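Local atomic coordinates of amine oxidase (Emericella nidulans, PDB entry 3PGB), a protein that probably oxidises primary amines to aldehydes, using a copper ion and a topaquinone formed from one of its own side chains. Residues Gly184-Ser189 with Ser270-Leu275; Glu190-Ile195 with Arg236-Trp241; Phe354-Asn359 with Phe473-Val478; Tyr427-Phe432 with Thr438-Asp443. All blocks are in the same frame, centred on the assembly; numbering follows the deposited sequence.

How the contacts relate
The four contacts fall into two groups. Contacts 1 and 2, with centres 8 Å apart, share helix 186-198 and the five-stranded antiparallel sheet it covers; the helix backbone runs from one to the other, with Tyr188 O 3.0 Å from Phe193 N. Contacts 3 and 4 lie in the enzyme domain, with centres 12 Å apart, and touch where Ile356 CD1 meets Leu428 CD1 at 3.5 Å; contact 4 is nested within the loop that contact 3 closes. Between the groups, centres are about 36 to 42 Å apart. The nearest atoms of contacts 1 and 4 are about 19 Å apart. All four lie away from the copper site of His532, His534 and His698; contact 4 carries a glycan.

Contact 1. Residues Gly184-Ser189 with Ser270-Leu275; sequences GETVYS and SQWKLL
Trp272 reaches out from the loop before strand 273-279 and sets the six-membered part of its indole against Val187 and Thr186 near the beginning of helix 186-198. The foremost ring atom, Trp272 CH2, lies 3.9 Å from Val187 CG2, and the two side chains cross at about a right angle. Val187 CG1 lies anti to the backbone N (chi1 176°), which leaves CG2 beside that N, facing the indole. The neighbouring ring atom Trp272 CZ3 comes 4.0 Å from Val187 CA, so the indole touches the helix backbone as well as the methyl. Thr186 touches more loosely, at the ring edge: its carbonyl O lies near the indole plane, 4.3 Å from Trp272 CZ3, and its CG2 is 4.4 Å from Trp272 CH2. The polar atoms turn elsewhere, Trp272 NE1 to Gly266 O and Thr186 OG1 to Glu99 OE2. Trp191, further along the helix, meets the indole edge-to-face. Packing of a helix onto an antiparallel sheet, through a tryptophan at the entry to a strand, is consistent with the small alpha/beta N2/N3-type domains of copper amine oxidases.

Contact 2. Residues Glu190-Ile195 with Arg236-Trp241; sequences EWLFKI and RWDMFW
Leu192 is the one side chain of 190-195 that packs closely on 236-241, and it does so by van der Waals contact alone. Its branches divide the work: CD2 lies 3.7 Å from Asp238 OD2, while CD1 rests 4.0 Å from Arg236 NH1. With CG beside the backbone N (chi1 -71°), the forked end of the leucine points to the strand and crosses both polar side chains at about a right angle. Ile221 of the next strand and Val187, one turn back in the helix, add apolar surface around it.

The charged groups touched by the leucine are paired with each other along the strand. Arg236 NH1 gives a hydrogen bond of 2.8 Å to Asp238 OD1, part of a salt bridge. It meets the syn side of the carboxylate 29° out of plane, and the N-H points at the acceptor at only 140°. Arg236 NH2 also has a long, weak ion pair with Glu181. A second salt bridge joins Lys194 NZ to Glu190 OE1 at 3.0 Å, within the helix and remote from the strand.

Aromatic rings pack within the helix and on the sheet. Ile195 CD1 sits 3.3 Å above the Trp191 ring, offset toward its rim, and Trp191 NE1 bonds to Ser262 OG. Trp237 packs on Trp565 of the second subunit. A helix with a wider pi-type turn at 190-192 thus covers one face of a five-stranded antiparallel sheet, an alpha/beta layer consistent with the N-terminal domains of copper amine oxidases.

Contact 3. Residues Phe354-Asn359 with Phe473-Val478; sequences FYIAFN and FTLRSV
Leu475 CD2 is the bump of this contact, and the hollow that takes it is the shallow groove where Phe354 and Ile356 adjoin. The methyl stands 3.6 Å from Phe354 CE2 and 4.0 Å from Phe354 CZ, neither squarely over the ring nor at its edge. Beside the ring, Leu475 CD2 also meets Ile356 CG1 at 3.9 Å and Ile356 CD1 at 4.1 Å, the isoleucine and leucine reaching toward each other tip to tip. Leu475 extends across the gap because CG lies anti to its backbone N (chi1 168°). Phe354 answers with CG between its backbone N and carbonyl carbon (chi1 59°), which swings the ring toward the facing strand.

The strand segments run almost exactly parallel, 3° apart in direction, yet their axes are 11.0 Å apart and no hydrogen bond links them. They belong to layers packed face to face in the beta-sandwich of the copper amine oxidase enzyme domain, and the side chains between them fill its interior.

At one end of the ridge the two phenylalanines meet rim to rim: Phe354 CZ approaches Phe473 CE2 at 4.1 Å, each atom near the plane of the other ring. Trp349 stacks on Phe473, and Leu447 supports both Phe473 and Leu475 from the neighbouring strand. Toward the other end the two segments draw apart, Phe358 CE2 remaining 4.8 Å from Ser477 OG. On the reverse side of strand 473-478, Arg476 NH1 bonds to Asp453 O of the second subunit.

Contact 4. Residues Tyr427-Phe432 with Thr438-Asp443; sequences YLNTSF and THTHVD. With NAG (2-acetamido-2-deoxy-beta-D-glucopyranose), chain H.
A glycosylated beta hairpin of the enzyme domain joins these segments, its antiparallel strands pairing Thr430 with His441 and Phe432 with His439 as hydrogen-bonded pairs and Ser431 with Thr440 as the non-hydrogen-bonded pair between them. His441 N gives a 2.7 Å bond to Thr430 O, and Phe432 N one of 2.8 Å to His439 O. On the face of Phe432, His439 and His441 the rings cluster: Phe432 lies oblique to His439, centroids 4.9 Å apart and planes at 33°, while the rings of Phe432 and His441 are nearer parallel but slid apart, barely overlapping. Asp776 anchors His439 ND1, and Pro410 O anchors His441 NE2.

Where the second strand turns a corner, a side chain takes over the pairing. Asn429 OD1 accepts from Asp443 N at 3.0 Å, an N-H...O angle of 163°, with the donor tilted 21° from the carbonyl plane. This bond restrains the amide whose ND2 carries the sugar; Asn429-Thr430-Ser431 is an N-glycosylation sequon. Asp443 OD1 forms a salt bridge with Lys417. The first sugar, bound through C1 to Asn429 ND2 at 1.5 Å, rests against Thr440 and Val442, its O5 3.8 Å from Thr440 CG2 and its C5 3.9 Å from Val442 CG2.

Contact 1. Residues Gly184-Ser189 with Ser270-Leu275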
# COMPACT_ATOMS: atom_id res chain seq x y z
N GLY A 184 26.74 -11.06 32.06
CA GLY A 184 25.30 -10.80 32.20
C GLY A 184 24.76 -10.93 33.61
O GLY A 184 23.94 -10.12 34.03
N GLU A 185 25.20 -11.96 34.34
CA GLU A 185 24.77 -12.15 35.73
C GLU A 185 25.54 -11.23 36.68
O GLU A 185 24.92 -10.50 37.45
CB GLU A 185 24.94 -13.62 36.16
N THR A 186 26.87 -11.25 36.62
CA THR A 186 27.69 -10.44 37.54
C THR A 186 27.35 -8.95 37.50
O THR A 186 27.35 -8.28 38.53
CB THR A 186 29.21 -10.61 37.29
OG1 THR A 186 29.55 -12.00 37.24
CG2 THR A 186 30.01 -9.94 38.39
N VAL A 187 27.03 -8.44 36.31
CA VAL A 187 26.62 -7.03 36.15
C VAL A 187 25.41 -6.68 37.02
O VAL A 187 25.20 -5.51 37.33
CB VAL A 187 26.32 -6.70 34.67
CG1 VAL A 187 25.81 -5.27 34.52
CG2 VAL A 187 27.57 -6.89 33.83
N TYR A 188 24.62 -7.68 37.40
CA TYR A 188 23.49 -7.45 38.29
C TYR A 188 23.84 -7.66 39.76
O TYR A 188 23.71 -6.74 40.57
CB TYR A 188 22.28 -8.30 37.88
CG TYR A 188 21.53 -7.72 36.70
CD1 TYR A 188 20.51 -6.82 36.89
CD2 TYR A 188 21.88 -8.07 35.40
CE1 TYR A 188 19.83 -6.27 35.81
CE2 TYR A 188 21.20 -7.53 34.31
CZ TYR A 188 20.18 -6.63 34.53
OH TYR A 188 19.51 -6.10 33.46
N SER A 189 24.29 -8.86 40.11
CA SER A 189 24.50 -9.23 41.51
C SER A 189 25.64 -8.44 42.18
O SER A 189 25.58 -8.17 43.38
CB SER A 189 24.76 -10.73 41.63
OG SER A 189 25.86 -11.12 40.83
N SER A 270 35.27 -4.60 40.75
CA SER A 270 35.90 -3.65 41.68
C SER A 270 36.56 -2.48 40.93
O SER A 270 36.93 -1.49 41.55
CB SER A 270 36.90 -4.35 42.62
OG SER A 270 38.17 -4.55 41.99
N GLN A 271 36.70 -2.61 39.61
CA GLN A 271 37.23 -1.53 38.75
C GLN A 271 36.12 -0.77 38.00
O GLN A 271 36.41 0.19 37.28
CB GLN A 271 38.23 -2.10 37.73
CG GLN A 271 39.44 -2.83 38.34
CD GLN A 271 40.34 -1.90 39.14
OE1 GLN A 271 40.52 -2.08 40.34
NE2 GLN A 271 40.90 -0.90 38.46
N TRP A 272 34.86 -1.18 38.15
CA TRP A 272 33.75 -0.46 37.51
C TRP A 272 33.39 0.77 38.32
O TRP A 272 33.50 0.77 39.55
CB TRP A 272 32.50 -1.35 37.38
CG TRP A 272 32.68 -2.59 36.56
CD1 TRP A 272 33.66 -2.84 35.64
CD2 TRP A 272 31.83 -3.74 36.56
NE1 TRP A 272 33.48 -4.09 35.09
CE2 TRP A 272 32.36 -4.66 35.64
CE3 TRP A 272 30.67 -4.09 37.27
CZ2 TRP A 272 31.78 -5.90 35.40
CZ3 TRP A 272 30.09 -5.33 37.03
CH2 TRP A 272 30.65 -6.22 36.10
N LYS A 273 32.95 1.82 37.64
CA LYS A 273 32.67 3.12 38.26
C LYS A 273 31.26 3.61 37.95
O LYS A 273 30.70 3.32 36.89
CB LYS A 273 33.70 4.15 37.79
N LEU A 274 30.69 4.35 38.89
CA LEU A 274 29.34 4.89 38.78
C LEU A 274 29.49 6.32 38.26
O LEU A 274 29.86 7.22 39.02
CB LEU A 274 28.64 4.86 40.14
CG LEU A 274 27.16 5.26 40.22
CD1 LEU A 274 26.49 4.63 41.43
CD2 LEU A 274 26.97 6.78 40.23
N LEU A 275 29.22 6.51 36.97
CA LEU A 275 29.50 7.80 36.33
C LEU A 275 28.45 8.86 36.64
O LEU A 275 28.72 10.06 36.53
CB LEU A 275 29.66 7.63 34.82
CG LEU A 275 30.87 6.82 34.35
CD1 LEU A 275 30.92 6.78 32.83
CD2 LEU A 275 32.18 7.38 34.90

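Contact 2. Residues Glu190-Ile195 with Arg236-Trp241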
# COMPACT_ATOMS: atom_id res chain seq x y z
N GLU A 190 26.66 -8.08 41.40
CA GLU A 190 27.84 -7.40 41.95
C GLU A 190 27.88 -5.91 41.63
O GLU A 190 28.82 -5.22 42.02
CB GLU A 190 29.12 -8.07 41.42
CG GLU A 190 29.26 -9.54 41.82
CD GLU A 190 29.23 -9.73 43.34
OE1 GLU A 190 29.91 -8.97 44.06
OE2 GLU A 190 28.50 -10.63 43.80
N TRP A 191 26.85 -5.41 40.94
CA TRP A 191 26.82 -4.00 40.55
C TRP A 191 25.42 -3.38 40.66
O TRP A 191 25.14 -2.71 41.65
CB TRP A 191 27.40 -3.85 39.14
CG TRP A 191 27.68 -2.44 38.74
CD1 TRP A 191 27.05 -1.73 37.77
CD2 TRP A 191 28.67 -1.57 39.30
NE1 TRP A 191 27.58 -0.47 37.69
CE2 TRP A 191 28.58 -0.34 38.62
CE3 TRP A 191 29.62 -1.71 40.32
CZ2 TRP A 191 29.40 0.74 38.91
CZ3 TRP A 191 30.44 -0.64 40.61
CH2 TRP A 191 30.33 0.58 39.91
N LEU A 192 24.55 -3.63 39.68
CA LEU A 192 23.26 -2.93 39.59
C LEU A 192 22.41 -3.06 40.85
O LEU A 192 21.92 -2.07 41.38
CB LEU A 192 22.46 -3.41 38.37
CG LEU A 192 22.99 -2.96 37.01
CD1 LEU A 192 22.28 -3.70 35.89
CD2 LEU A 192 22.86 -1.45 36.84
N PHE A 193 22.23 -4.29 41.32
CA PHE A 193 21.44 -4.53 42.53
C PHE A 193 22.08 -3.94 43.78
O PHE A 193 21.38 -3.51 44.70
CB PHE A 193 21.19 -6.03 42.75
CG PHE A 193 20.26 -6.66 41.74
CD1 PHE A 193 19.27 -5.93 41.10
CD2 PHE A 193 20.36 -8.02 41.47
CE1 PHE A 193 18.41 -6.54 40.18
CE2 PHE A 193 19.50 -8.63 40.56
CZ PHE A 193 18.53 -7.89 39.92
N LYS A 194 23.41 -3.92 43.83
CA LYS A 194 24.09 -3.31 44.96
C LYS A 194 23.89 -1.79 44.96
O LYS A 194 23.58 -1.20 45.99
CB LYS A 194 25.58 -3.69 44.97
CG LYS A 194 25.78 -5.19 45.26
CD LYS A 194 27.21 -5.57 45.66
CE LYS A 194 27.24 -6.98 46.26
NZ LYS A 194 28.62 -7.54 46.38
N ILE A 195 24.02 -1.18 43.78
CA ILE A 195 23.75 0.25 43.62
C ILE A 195 22.28 0.56 43.91
O ILE A 195 21.97 1.58 44.53
CB ILE A 195 24.11 0.75 42.19
CG1 ILE A 195 25.62 0.69 41.96
CG2 ILE A 195 23.61 2.17 41.98
CD1 ILE A 195 26.01 0.78 40.50
N ARG A 236 27.49 1.81 30.23
CA ARG A 236 26.08 1.46 30.34
C ARG A 236 25.27 2.67 30.77
O ARG A 236 25.75 3.49 31.55
CB ARG A 236 25.89 0.41 31.44
CG ARG A 236 25.94 -1.05 31.01
CD ARG A 236 24.93 -1.84 31.83
NE ARG A 236 24.85 -3.23 31.41
CZ ARG A 236 23.76 -3.99 31.47
NH1 ARG A 236 22.60 -3.51 31.93
NH2 ARG A 236 23.81 -5.25 31.04
N TRP A 237 24.04 2.77 30.27
CA TRP A 237 23.01 3.64 30.83
C TRP A 237 21.81 2.75 31.11
O TRP A 237 21.29 2.12 30.19
CB TRP A 237 22.61 4.72 29.82
CG TRP A 237 23.33 6.04 29.97
CD1 TRP A 237 24.27 6.56 29.13
CD2 TRP A 237 23.11 7.02 30.99
NE1 TRP A 237 24.67 7.79 29.58
CE2 TRP A 237 23.98 8.10 30.72
CE3 TRP A 237 22.29 7.08 32.12
CZ2 TRP A 237 24.04 9.23 31.53
CZ3 TRP A 237 22.35 8.21 32.93
CH2 TRP A 237 23.22 9.27 32.63
N ASP A 238 21.37 2.69 32.36
CA ASP A 238 20.25 1.84 32.74
C ASP A 238 19.14 2.63 33.41
O ASP A 238 19.35 3.73 33.91
CB ASP A 238 20.72 0.73 33.67
CG ASP A 238 21.73 -0.19 33.02
OD1 ASP A 238 21.33 -0.97 32.13
OD2 ASP A 238 22.91 -0.14 33.40
N MET A 239 17.95 2.03 33.42
CA MET A 239 16.75 2.67 33.94
C MET A 239 15.97 1.68 34.79
O MET A 239 16.03 0.47 34.55
CB MET A 239 15.89 3.13 32.76
CG MET A 239 14.77 4.08 33.10
SD MET A 239 13.64 4.20 31.69
CE MET A 239 12.80 5.72 32.07
N PHE A 240 15.25 2.18 35.78
CA PHE A 240 14.30 1.35 36.51
C PHE A 240 13.00 1.23 35.71
O PHE A 240 12.55 2.20 35.10
CB PHE A 240 14.03 1.92 37.90
CG PHE A 240 15.17 1.72 38.87
CD1 PHE A 240 15.15 0.67 39.78
CD2 PHE A 240 16.27 2.57 38.85
CE1 PHE A 240 16.19 0.48 40.67
CE2 PHE A 240 17.32 2.38 39.73
CZ PHE A 240 17.28 1.34 40.65
N TRP A 241 12.41 0.03 35.68
CA TRP A 241 11.08 -0.19 35.11
C TRP A 241 10.18 -0.82 36.15
O TRP A 241 10.65 -1.53 37.04
CB TRP A 241 11.15 -1.13 33.91
CG TRP A 241 12.09 -0.72 32.83
CD1 TRP A 241 13.45 -0.76 32.87
CD2 TRP A 241 11.74 -0.23 31.53
NE1 TRP A 241 13.97 -0.32 31.68
CE2 TRP A 241 12.94 0.01 30.84
CE3 TRP A 241 10.52 0.04 30.89
CZ2 TRP A 241 12.96 0.51 29.53
CZ3 TRP A 241 10.54 0.53 29.60
CH2 TRP A 241 11.75 0.76 28.93

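Contact 3. Residues Phe354-Asn359 with Phe473-Val478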
# COMPACT_ATOMS: atom_id res chain seq x y z
N PHE A 354 10.12 -21.93 -5.88
CA PHE A 354 11.23 -21.46 -5.06
C PHE A 354 11.57 -22.45 -3.96
O PHE A 354 10.77 -23.33 -3.64
CB PHE A 354 10.89 -20.09 -4.44
CG PHE A 354 9.65 -20.10 -3.58
CD1 PHE A 354 8.42 -19.78 -4.11
CD2 PHE A 354 9.73 -20.43 -2.23
CE1 PHE A 354 7.29 -19.78 -3.32
CE2 PHE A 354 8.60 -20.44 -1.43
CZ PHE A 354 7.37 -20.11 -1.98
N TYR A 355 12.76 -22.29 -3.38
CA TYR A 355 13.18 -23.07 -2.22
C TYR A 355 13.10 -22.22 -0.96
O TYR A 355 13.37 -21.02 -1.00
CB TYR A 355 14.62 -23.56 -2.38
CG TYR A 355 14.83 -24.61 -3.44
CD1 TYR A 355 14.87 -24.27 -4.78
CD2 TYR A 355 15.02 -25.94 -3.10
CE1 TYR A 355 15.08 -25.23 -5.77
CE2 TYR A 355 15.23 -26.92 -4.07
CZ TYR A 355 15.26 -26.56 -5.41
OH TYR A 355 15.46 -27.52 -6.38
N ILE A 356 12.73 -22.85 0.14
CA ILE A 356 12.68 -22.21 1.45
C ILE A 356 13.97 -22.49 2.21
O ILE A 356 14.46 -23.62 2.21
CB ILE A 356 11.47 -22.73 2.26
CG1 ILE A 356 10.16 -22.30 1.59
CG2 ILE A 356 11.50 -22.27 3.71
CD1 ILE A 356 8.93 -22.97 2.19
N ALA A 357 14.53 -21.45 2.82
CA ALA A 357 15.68 -21.59 3.71
C ALA A 357 15.37 -20.89 5.02
O ALA A 357 14.49 -20.04 5.08
CB ALA A 357 16.92 -21.00 3.07
N PHE A 358 16.10 -21.25 6.07
CA PHE A 358 15.82 -20.71 7.40
C PHE A 358 17.03 -20.78 8.32
O PHE A 358 17.61 -21.85 8.50
CB PHE A 358 14.66 -21.49 8.03
CG PHE A 358 14.03 -20.80 9.20
CD1 PHE A 358 14.46 -21.05 10.49
CD2 PHE A 358 12.99 -19.91 9.00
CE1 PHE A 358 13.87 -20.41 11.57
CE2 PHE A 358 12.39 -19.27 10.07
CZ PHE A 358 12.83 -19.52 11.36
N ASN A 359 17.42 -19.65 8.90
CA ASN A 359 18.51 -19.63 9.88
C ASN A 359 18.15 -18.90 11.17
O ASN A 359 17.07 -18.31 11.28
CB ASN A 359 19.81 -19.08 9.26
CG ASN A 359 19.70 -17.65 8.80
OD1 ASN A 359 18.89 -16.86 9.31
ND2 ASN A 359 20.53 -17.29 7.83
N PHE A 473 -0.61 -16.11 -4.08
CA PHE A 473 0.01 -17.03 -3.12
C PHE A 473 0.90 -16.29 -2.12
O PHE A 473 1.62 -15.36 -2.49
CB PHE A 473 0.83 -18.06 -3.89
CG PHE A 473 1.40 -19.15 -3.03
CD1 PHE A 473 0.63 -20.24 -2.69
CD2 PHE A 473 2.72 -19.09 -2.59
CE1 PHE A 473 1.15 -21.26 -1.90
CE2 PHE A 473 3.25 -20.10 -1.81
CZ PHE A 473 2.46 -21.19 -1.46
N THR A 474 0.84 -16.70 -0.85
CA THR A 474 1.59 -16.06 0.24
C THR A 474 2.39 -17.06 1.05
O THR A 474 1.89 -18.13 1.40
CB THR A 474 0.64 -15.32 1.23
OG1 THR A 474 -0.01 -14.22 0.58
CG2 THR A 474 1.41 -14.81 2.45
N LEU A 475 3.64 -16.72 1.34
CA LEU A 475 4.47 -17.46 2.29
C LEU A 475 4.72 -16.52 3.44
O LEU A 475 5.18 -15.40 3.22
CB LEU A 475 5.81 -17.88 1.66
CG LEU A 475 6.91 -18.41 2.60
CD1 LEU A 475 6.38 -19.48 3.56
CD2 LEU A 475 8.08 -18.97 1.80
N ARG A 476 4.41 -16.96 4.66
CA ARG A 476 4.50 -16.05 5.80
C ARG A 476 5.20 -16.63 7.03
O ARG A 476 5.10 -17.81 7.32
CB ARG A 476 3.10 -15.58 6.17
CG ARG A 476 3.01 -14.77 7.44
CD ARG A 476 1.63 -14.21 7.61
NE ARG A 476 1.25 -13.33 6.50
CZ ARG A 476 0.01 -12.92 6.26
NH1 ARG A 476 -1.00 -13.30 7.04
NH2 ARG A 476 -0.24 -12.12 5.22
N SER A 477 5.90 -15.74 7.72
CA SER A 477 6.53 -16.03 9.00
C SER A 477 6.26 -14.85 9.93
O SER A 477 6.04 -13.73 9.48
CB SER A 477 8.04 -16.20 8.82
OG SER A 477 8.69 -16.29 10.08
N VAL A 478 6.25 -15.13 11.23
CA VAL A 478 6.13 -14.09 12.23
C VAL A 478 7.14 -14.34 13.33
O VAL A 478 7.10 -15.40 13.95
CB VAL A 478 4.73 -14.06 12.87
CG1 VAL A 478 4.68 -13.02 13.98
CG2 VAL A 478 3.67 -13.77 11.81

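Contact 4. Residues Tyr427-Phe432 with Thr438-Asp443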
# COMPACT_ATOMS: atom_id res chain seq x y z
N TYR A 427 0.98 -25.57 6.73
CA TYR A 427 1.89 -25.04 7.73
C TYR A 427 3.14 -25.89 7.78
O TYR A 427 3.06 -27.10 8.02
CB TYR A 427 1.23 -25.04 9.11
CG TYR A 427 0.12 -24.03 9.27
CD1 TYR A 427 -1.19 -24.34 8.93
CD2 TYR A 427 0.39 -22.76 9.78
CE1 TYR A 427 -2.21 -23.40 9.08
CE2 TYR A 427 -0.63 -21.81 9.93
CZ TYR A 427 -1.93 -22.14 9.58
OH TYR A 427 -2.95 -21.21 9.73
N LEU A 428 4.30 -25.27 7.56
CA LEU A 428 5.58 -25.96 7.69
C LEU A 428 6.20 -25.68 9.05
O LEU A 428 5.79 -24.76 9.76
CB LEU A 428 6.54 -25.52 6.59
CG LEU A 428 6.11 -25.83 5.16
CD1 LEU A 428 7.03 -25.13 4.16
CD2 LEU A 428 6.10 -27.35 4.92
N ASN A 429 7.18 -26.50 9.41
CA ASN A 429 7.97 -26.28 10.62
C ASN A 429 9.21 -25.44 10.32
O ASN A 429 9.63 -25.30 9.16
CB ASN A 429 8.44 -27.62 11.20
CG ASN A 429 7.34 -28.39 11.89
OD1 ASN A 429 6.23 -27.89 12.09
ND2 ASN A 429 7.66 -29.63 12.28
N THR A 430 9.78 -24.87 11.37
CA THR A 430 11.13 -24.33 11.34
C THR A 430 11.79 -24.71 12.66
O THR A 430 11.11 -24.89 13.67
CB THR A 430 11.15 -22.79 11.18
OG1 THR A 430 10.36 -22.17 12.21
CG2 THR A 430 10.64 -22.37 9.81
N SER A 431 13.11 -24.86 12.64
CA SER A 431 13.85 -25.14 13.87
C SER A 431 15.07 -24.24 13.99
O SER A 431 15.47 -23.58 13.02
CB SER A 431 14.28 -26.61 13.91
OG SER A 431 15.03 -26.95 12.76
N PHE A 432 15.63 -24.21 15.19
CA PHE A 432 16.90 -23.53 15.41
C PHE A 432 17.71 -24.22 16.50
O PHE A 432 17.16 -24.91 17.37
CB PHE A 432 16.68 -22.06 15.76
CG PHE A 432 16.14 -21.84 17.14
CD1 PHE A 432 16.97 -21.37 18.15
CD2 PHE A 432 14.81 -22.09 17.44
CE1 PHE A 432 16.48 -21.15 19.42
CE2 PHE A 432 14.32 -21.87 18.71
CZ PHE A 432 15.15 -21.41 19.71
N THR A 438 18.04 -28.83 19.64
CA THR A 438 17.29 -28.38 18.48
C THR A 438 15.88 -28.07 18.94
O THR A 438 15.18 -28.94 19.46
CB THR A 438 17.26 -29.41 17.37
OG1 THR A 438 18.60 -29.67 16.95
CG2 THR A 438 16.45 -28.92 16.17
N HIS A 439 15.50 -26.82 18.77
CA HIS A 439 14.18 -26.34 19.11
C HIS A 439 13.41 -26.30 17.80
O HIS A 439 13.87 -25.70 16.83
CB HIS A 439 14.27 -24.94 19.72
CG HIS A 439 14.93 -24.91 21.07
ND1 HIS A 439 14.29 -24.46 22.20
CD2 HIS A 439 16.18 -25.28 21.46
CE1 HIS A 439 15.11 -24.56 23.23
NE2 HIS A 439 16.26 -25.05 22.81
N THR A 440 12.26 -26.98 17.76
CA THR A 440 11.39 -26.94 16.59
C THR A 440 10.15 -26.12 16.93
O THR A 440 9.47 -26.38 17.93
CB THR A 440 10.97 -28.37 16.15
OG1 THR A 440 12.11 -29.05 15.61
CG2 THR A 440 9.87 -28.31 15.08
N HIS A 441 9.89 -25.10 16.11
CA HIS A 441 8.66 -24.33 16.17
C HIS A 441 7.66 -24.96 15.21
O HIS A 441 7.79 -24.82 13.99
CB HIS A 441 8.90 -22.87 15.77
CG HIS A 441 9.74 -22.11 16.74
ND1 HIS A 441 9.51 -22.12 18.10
CD2 HIS A 441 10.80 -21.29 16.54
CE1 HIS A 441 10.40 -21.35 18.70
NE2 HIS A 441 11.19 -20.83 17.78
N VAL A 442 6.68 -25.67 15.77
CA VAL A 442 5.72 -26.39 14.96
C VAL A 442 4.81 -25.40 14.26
O VAL A 442 4.32 -24.47 14.89
CB VAL A 442 4.87 -27.35 15.82
CG1 VAL A 442 3.75 -27.98 14.98
CG2 VAL A 442 5.75 -28.42 16.44
N ASP A 443 4.58 -25.59 12.97
CA ASP A 443 3.65 -24.77 12.21
C ASP A 443 3.92 -23.29 12.44
O ASP A 443 3.07 -22.54 12.92
CB ASP A 443 2.21 -25.13 12.59
CG ASP A 443 1.87 -26.58 12.31
OD1 ASP A 443 0.93 -27.10 12.95
OD2 ASP A 443 2.53 -27.21 11.46
C1 NAG H . 6.80 -30.57 12.98
C2 NAG H . 6.32 -31.72 12.10
C3 NAG H . 5.57 -32.78 12.91
C4 NAG H . 6.33 -33.18 14.18
C5 NAG H . 6.74 -31.92 14.93
C6 NAG H . 7.56 -32.25 16.18
C7 NAG H . 5.50 -31.74 9.81
C8 NAG H . 4.60 -31.10 8.79
N2 NAG H . 5.50 -31.20 11.03
O3 NAG H . 5.41 -33.94 12.12
O4 NAG H . 5.52 -34.00 15.00
O5 NAG H . 7.53 -31.13 14.06
O6 NAG H . 8.80 -32.80 15.79
O7 NAG H . 6.18 -32.72 9.51